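Local coordinates for protein Can2 (Sulfobacillus thermosulfidooxidans, PDB 7BDV) that acts as a dual-specificity nuclease that potentiates type III CRISPR defence and binds the messenger cyclic tetra-adenylate (cA4), at residues N275-V280 with N317-I322; A213-P218 with Q235-G240. All coordinates share one frame; numbering follows the deposited sequence.

Contact 1 (N275-V280 with N317-I322); sequences NELDVV and NRVAGI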
loop_
_atom_site.group_PDB
_atom_site.type_symbol
_atom_site.label_atom_id
_atom_site.label_comp_id
_atom_site.label_asym_id
_atom_site.label_seq_id
_atom_site.Cartn_x
_atom_site.Cartn_y
_atom_site.Cartn_z
ATOM N N ASN A 275 -12.724 -8.688 -3.953
ATOM C CA ASN A 275 -11.442 -8.860 -4.689
ATOM C C ASN A 275 -11.343 -10.342 -5.036
ATOM O O ASN A 275 -11.652 -11.171 -4.128
ATOM C CB ASN A 275 -10.273 -8.477 -3.795
ATOM C CG ASN A 275 -10.358 -7.061 -3.288
ATOM O OD1 ASN A 275 -10.468 -6.147 -4.100
ATOM N ND2 ASN A 275 -10.346 -6.884 -1.970
ATOM N N GLU A 276 -11.004 -10.660 -6.284
ATOM C CA GLU A 276 -10.684 -12.045 -6.715
ATOM C C GLU A 276 -9.158 -12.173 -6.746
ATOM O O GLU A 276 -8.509 -11.241 -7.273
ATOM C CB GLU A 276 -11.336 -12.405 -8.055
ATOM C CG GLU A 276 -11.953 -13.803 -8.033
ATOM C CD GLU A 276 -11.785 -14.647 -9.289
ATOM O OE1 GLU A 276 -11.976 -14.100 -10.401
ATOM O OE2 GLU A 276 -11.447 -15.848 -9.151
ATOM N N LEU A 277 -8.617 -13.238 -6.140
ATOM C CA LEU A 277 -7.158 -13.507 -6.044
ATOM C C LEU A 277 -6.862 -14.884 -6.640
ATOM O O LEU A 277 -7.606 -15.852 -6.310
ATOM C CB LEU A 277 -6.741 -13.421 -4.577
ATOM C CG LEU A 277 -6.836 -12.028 -3.958
ATOM C CD1 LEU A 277 -6.454 -12.092 -2.484
ATOM C CD2 LEU A 277 -5.953 -11.016 -4.689
ATOM N N ASP A 278 -5.800 -14.971 -7.452
ATOM C CA ASP A 278 -5.485 -16.157 -8.282
ATOM C C ASP A 278 -5.085 -17.326 -7.372
ATOM O O ASP A 278 -5.676 -18.407 -7.512
ATOM C CB ASP A 278 -4.411 -15.859 -9.327
ATOM C CG ASP A 278 -4.737 -14.727 -10.294
ATOM O OD1 ASP A 278 -5.944 -14.407 -10.458
ATOM O OD2 ASP A 278 -3.777 -14.134 -10.843
ATOM N N VAL A 279 -4.061 -17.155 -6.538
ATOM C CA VAL A 279 -3.547 -18.221 -5.623
ATOM C C VAL A 279 -3.168 -17.564 -4.301
ATOM O O VAL A 279 -2.479 -16.525 -4.347
ATOM C CB VAL A 279 -2.329 -18.966 -6.211
ATOM C CG1 VAL A 279 -1.914 -20.128 -5.337
ATOM C CG2 VAL A 279 -2.576 -19.438 -7.625
ATOM N N VAL A 280 -3.603 -18.138 -3.178
ATOM C CA VAL A 280 -3.274 -17.636 -1.811
ATOM C C VAL A 280 -2.888 -18.835 -0.948
ATOM O O VAL A 280 -3.386 -19.945 -1.194
ATOM C CB VAL A 280 -4.421 -16.809 -1.200
ATOM C CG1 VAL A 280 -4.979 -15.794 -2.198
ATOM C CG2 VAL A 280 -5.522 -17.668 -0.636
ATOM N N ASN A 317 -2.059 -4.986 0.085
ATOM C CA ASN A 317 -1.843 -4.115 1.258
ATOM C C ASN A 317 -3.134 -4.046 2.093
ATOM O O ASN A 317 -3.026 -4.082 3.323
ATOM C CB ASN A 317 -1.280 -2.753 0.839
ATOM C CG ASN A 317 0.210 -2.807 0.540
ATOM N N ARG A 318 -4.310 -3.965 1.471
ATOM C CA ARG A 318 -5.602 -3.897 2.207
ATOM C C ARG A 318 -5.956 -5.273 2.813
ATOM O O ARG A 318 -6.412 -5.305 3.974
ATOM C CB ARG A 318 -6.688 -3.347 1.277
ATOM C CG ARG A 318 -7.854 -2.642 1.964
ATOM C CD ARG A 318 -7.522 -1.269 2.517
ATOM N NE ARG A 318 -6.857 -0.394 1.550
ATOM C CZ ARG A 318 -6.316 0.789 1.844
ATOM N NH1 ARG A 318 -6.341 1.256 3.084
ATOM N NH2 ARG A 318 -5.752 1.510 0.892
ATOM N N VAL A 319 -5.707 -6.372 2.104
ATOM C CA VAL A 319 -6.242 -7.725 2.461
ATOM C C VAL A 319 -5.277 -8.439 3.406
ATOM O O VAL A 319 -5.750 -9.193 4.271
ATOM C CB VAL A 319 -6.485 -8.550 1.186
ATOM C CG1 VAL A 319 -6.512 -10.058 1.423
ATOM C CG2 VAL A 319 -7.742 -8.041 0.490
ATOM N N ALA A 320 -3.974 -8.254 3.188
ATOM C CA ALA A 320 -2.886 -9.017 3.809
ATOM C C ALA A 320 -2.046 -8.123 4.736
ATOM O O ALA A 320 -1.202 -8.672 5.434
ATOM C CB ALA A 320 -2.043 -9.634 2.716
ATOM N N GLY A 321 -2.266 -6.804 4.741
ATOM C CA GLY A 321 -1.532 -5.865 5.599
ATOM C C GLY A 321 -0.074 -5.739 5.185
ATOM O O GLY A 321 0.286 -6.265 4.153
ATOM N N ILE A 322 0.748 -5.114 6.021
ATOM C CA ILE A 322 2.114 -4.632 5.653
ATOM C C ILE A 322 3.069 -5.829 5.610
ATOM O O ILE A 322 4.033 -5.760 4.838
ATOM C CB ILE A 322 2.594 -3.484 6.578
ATOM C CG1 ILE A 322 3.929 -2.906 6.073
ATOM C CG2 ILE A 322 2.660 -3.912 8.042
ATOM C CD1 ILE A 322 4.394 -1.618 6.737
#
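Val319, near the end of helix 306-320, meets Asn275 and Leu277 of strand 274-277 inside the Card1-like endonuclease domain, a member of the PD-(D/E)XK clan. This is a small, buried helix-on-sheet contact made by side chains alone. Each methyl of Val319 has its own partner. CG2 lies 3.8 Å from ND2 of Asn275. CG1 lies 4.4 Å from CD1 of Leu277, a loose apolar touch. Val319 CG1 stands opposite the backbone N (chi1 158°), which leaves CG2 beside that N and sends the two methyls to separate partners. The Asn275 and Val319 side chains slide past each other in opposite directions. The NH2 end of the Asn275 amide is the part next to the valine; OD1 is 5.7 Å from Val319 CG2. OD1 accepts a hydrogen bond from NH2 of Arg341 of the second subunit, so this amide is held across the dimer interface.

Phe152 touches both Asn275 and Val319. Val315, one turn back in the helix, packs on Asn275 and Leu277. Arg318 NH2 forms a salt bridge with Asp313 OD1 of the second subunit.

The chain turns a corner at Asp278. Asp278 with Glu291 and Lys293 is consistent with the PD-(D/E)XK signature, and OD2 of Asp278 accepts bonds from the backbone N of Cys292 and of Lys293. The helix gives way at Gly321, which has positive phi (69°). Its N makes a weak 3.2 Å hydrogen bond to O of Asn317.

Contact 2 (A213-P218 with Q235-G240); sequences ANLIKP and QFINGG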
loop_
_atom_site.group_PDB
_atom_site.type_symbol
_atom_site.label_atom_id
_atom_site.label_comp_id
_atom_site.label_asym_id
_atom_site.label_seq_id
_atom_site.Cartn_x
_atom_site.Cartn_y
_atom_site.Cartn_z
ATOM N N ALA A 213 -4.638 -33.332 -27.976
ATOM C CA ALA A 213 -5.201 -33.047 -26.633
ATOM C C ALA A 213 -6.701 -32.755 -26.726
ATOM O O ALA A 213 -7.335 -32.694 -25.669
ATOM C CB ALA A 213 -4.480 -31.890 -26.002
ATOM N N ASN A 214 -7.231 -32.524 -27.939
ATOM C CA ASN A 214 -8.649 -32.141 -28.174
ATOM C C ASN A 214 -8.921 -30.781 -27.508
ATOM O O ASN A 214 -9.985 -30.618 -26.879
ATOM C CB ASN A 214 -9.611 -33.237 -27.686
ATOM C CG ASN A 214 -11.048 -32.942 -28.060
ATOM O OD1 ASN A 214 -11.342 -32.673 -29.226
ATOM N ND2 ASN A 214 -11.943 -32.951 -27.078
ATOM N N LEU A 215 -8.000 -29.826 -27.647
ATOM C CA LEU A 215 -8.178 -28.425 -27.180
ATOM C C LEU A 215 -8.731 -27.569 -28.324
ATOM O O LEU A 215 -9.510 -26.634 -28.045
ATOM C CB LEU A 215 -6.819 -27.880 -26.704
ATOM C CG LEU A 215 -6.408 -28.273 -25.298
ATOM C CD1 LEU A 215 -4.938 -27.970 -25.047
ATOM C CD2 LEU A 215 -7.265 -27.586 -24.252
ATOM N N ILE A 216 -8.281 -27.845 -29.550
ATOM C CA ILE A 216 -8.807 -27.259 -30.810
ATOM C C ILE A 216 -9.332 -28.394 -31.693
ATOM O O ILE A 216 -8.857 -29.526 -31.556
ATOM C CB ILE A 216 -7.740 -26.423 -31.532
ATOM C CG1 ILE A 216 -6.625 -27.296 -32.127
ATOM C CG2 ILE A 216 -7.202 -25.343 -30.597
ATOM C CD1 ILE A 216 -5.622 -26.525 -32.977
ATOM N N LYS A 217 -10.305 -28.072 -32.548
ATOM C CA LYS A 217 -10.766 -28.925 -33.672
ATOM C C LYS A 217 -10.807 -28.054 -34.922
ATOM O O LYS A 217 -10.897 -26.822 -34.832
ATOM C CB LYS A 217 -12.119 -29.574 -33.363
ATOM C CG LYS A 217 -13.262 -28.616 -33.082
ATOM C CD LYS A 217 -14.554 -29.344 -32.717
ATOM N N PRO A 218 -10.726 -28.673 -36.124
ATOM C CA PRO A 218 -10.802 -27.911 -37.367
ATOM C C PRO A 218 -12.208 -27.334 -37.560
ATOM O O PRO A 218 -13.146 -27.896 -37.053
ATOM C CB PRO A 218 -10.398 -28.937 -38.433
ATOM C CG PRO A 218 -10.823 -30.256 -37.829
ATOM C CD PRO A 218 -10.547 -30.115 -36.352
ATOM N N GLN A 235 -10.729 -21.322 -21.798
ATOM C CA GLN A 235 -10.232 -20.858 -20.479
ATOM C C GLN A 235 -8.789 -21.333 -20.265
ATOM O O GLN A 235 -7.951 -20.496 -19.842
ATOM C CB GLN A 235 -11.130 -21.356 -19.352
ATOM C CG GLN A 235 -12.426 -20.569 -19.214
ATOM C CD GLN A 235 -13.237 -21.041 -18.028
ATOM O OE1 GLN A 235 -12.684 -21.464 -17.010
ATOM N NE2 GLN A 235 -14.555 -20.960 -18.147
ATOM N N PHE A 236 -8.518 -22.612 -20.548
ATOM C CA PHE A 236 -7.186 -23.253 -20.434
ATOM C C PHE A 236 -6.184 -22.499 -21.321
ATOM O O PHE A 236 -5.053 -22.290 -20.902
ATOM C CB PHE A 236 -7.276 -24.737 -20.796
ATOM C CG PHE A 236 -5.982 -25.499 -20.671
ATOM C CD1 PHE A 236 -5.598 -26.084 -19.469
ATOM C CD2 PHE A 236 -5.124 -25.622 -21.756
ATOM C CE1 PHE A 236 -4.405 -26.782 -19.359
ATOM C CE2 PHE A 236 -3.932 -26.315 -21.638
ATOM C CZ PHE A 236 -3.588 -26.916 -20.443
ATOM N N ILE A 237 -6.564 -22.108 -22.532
ATOM C CA ILE A 237 -5.617 -21.406 -23.461
ATOM C C ILE A 237 -5.510 -19.939 -23.062
ATOM O O ILE A 237 -4.434 -19.333 -23.314
ATOM C CB ILE A 237 -6.038 -21.606 -24.916
ATOM C CG1 ILE A 237 -6.018 -23.088 -25.282
ATOM C CG2 ILE A 237 -5.188 -20.769 -25.850
ATOM C CD1 ILE A 237 -4.638 -23.711 -25.273
ATOM N N ASN A 238 -6.555 -19.410 -22.409
ATOM C CA ASN A 238 -6.621 -18.027 -21.876
ATOM C C ASN A 238 -5.803 -17.915 -20.583
ATOM O O ASN A 238 -6.316 -17.414 -19.574
ATOM C CB ASN A 238 -8.078 -17.590 -21.678
ATOM C CG ASN A 238 -8.249 -16.092 -21.598
ATOM O OD1 ASN A 238 -7.445 -15.338 -22.134
ATOM N ND2 ASN A 238 -9.291 -15.648 -20.921
ATOM N N GLY A 239 -4.537 -18.333 -20.629
ATOM C CA GLY A 239 -3.604 -18.317 -19.491
ATOM C C GLY A 239 -3.985 -19.286 -18.376
ATOM O O GLY A 239 -3.259 -19.304 -17.365
ATOM N N GLY A 240 -5.082 -20.046 -18.489
ATOM C CA GLY A 240 -5.454 -21.018 -17.437
ATOM C C GLY A 240 -4.374 -22.064 -17.242
ATOM O O GLY A 240 -4.133 -22.489 -16.108
#
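A hydrophobic cluster joins the base of a two-stranded antiparallel hairpin, 216-218 with 226-228, to the long helix 231-254. Three helices, 168-176, 182-193 and 205-212, come before the hairpin, an order that resembles a winged helix. Leu215 makes the contact from the hairpin side, and Phe236 and Ile237 receive it on the helix. There are no hydrogen bonds between the two segments.

Both Leu215 methyls reach the CD2-CE2 part of the Phe236 ring. CD2 is 3.8 Å from CD2 of Phe236, while CD1 is 3.9 Å from CE2 of that ring. The approach is oblique to the ring, and the two side chains cross at about a right angle. Phe236 CG is opposite its backbone N (chi1 -178°), and this brings CD2 and CE2 of the ring to the leucine methyls. The CD1 methyl of Leu215 also faces CD1 of Ile237, at 4.3 Å, so this one methyl touches two successive helix residues, the second loosely.

Trp167 and Val170 touch both Leu215 and Phe236, and Leu210 touches both Leu215 and Ile237. The Trp167 and Phe236 rings meet with their planes about 50° apart.

Leu215 follows a Schellman motif that ends helix 205-212. Asn214 has positive phi there (63°), and the chain then runs into the hairpin. On the other side, helix 231-254 widens into a pi-type turn at 236-240, which includes Phe236 and Ile237. Gly240 N bonds to Gln235 O at 3.2 Å. Within this turn Asn238 is the centre of an inverse gamma turn, closed by Gly239 N to Ile237 O at 2.9 Å.

Overall arrangement
The two contacts are in series along the chain: contact 2 closes before contact 1 opens. Their centres are about 29 Å apart. Their nearest atoms come within about 8 Å without touching. The centre of contact 1 is about 5 Å, and that of contact 2 about 30 Å, from the centre of the chain. The bound cyclic tetra-adenylate is about 4 Å from the nearest atom of contact 1 but about 31 Å from that of contact 2. Contact 1 therefore lies in the nuclease domain yet close to the messenger, with the second subunit in reach. Contact 2 is remote from the messenger, and no other protein chain of the assembly touches its segments.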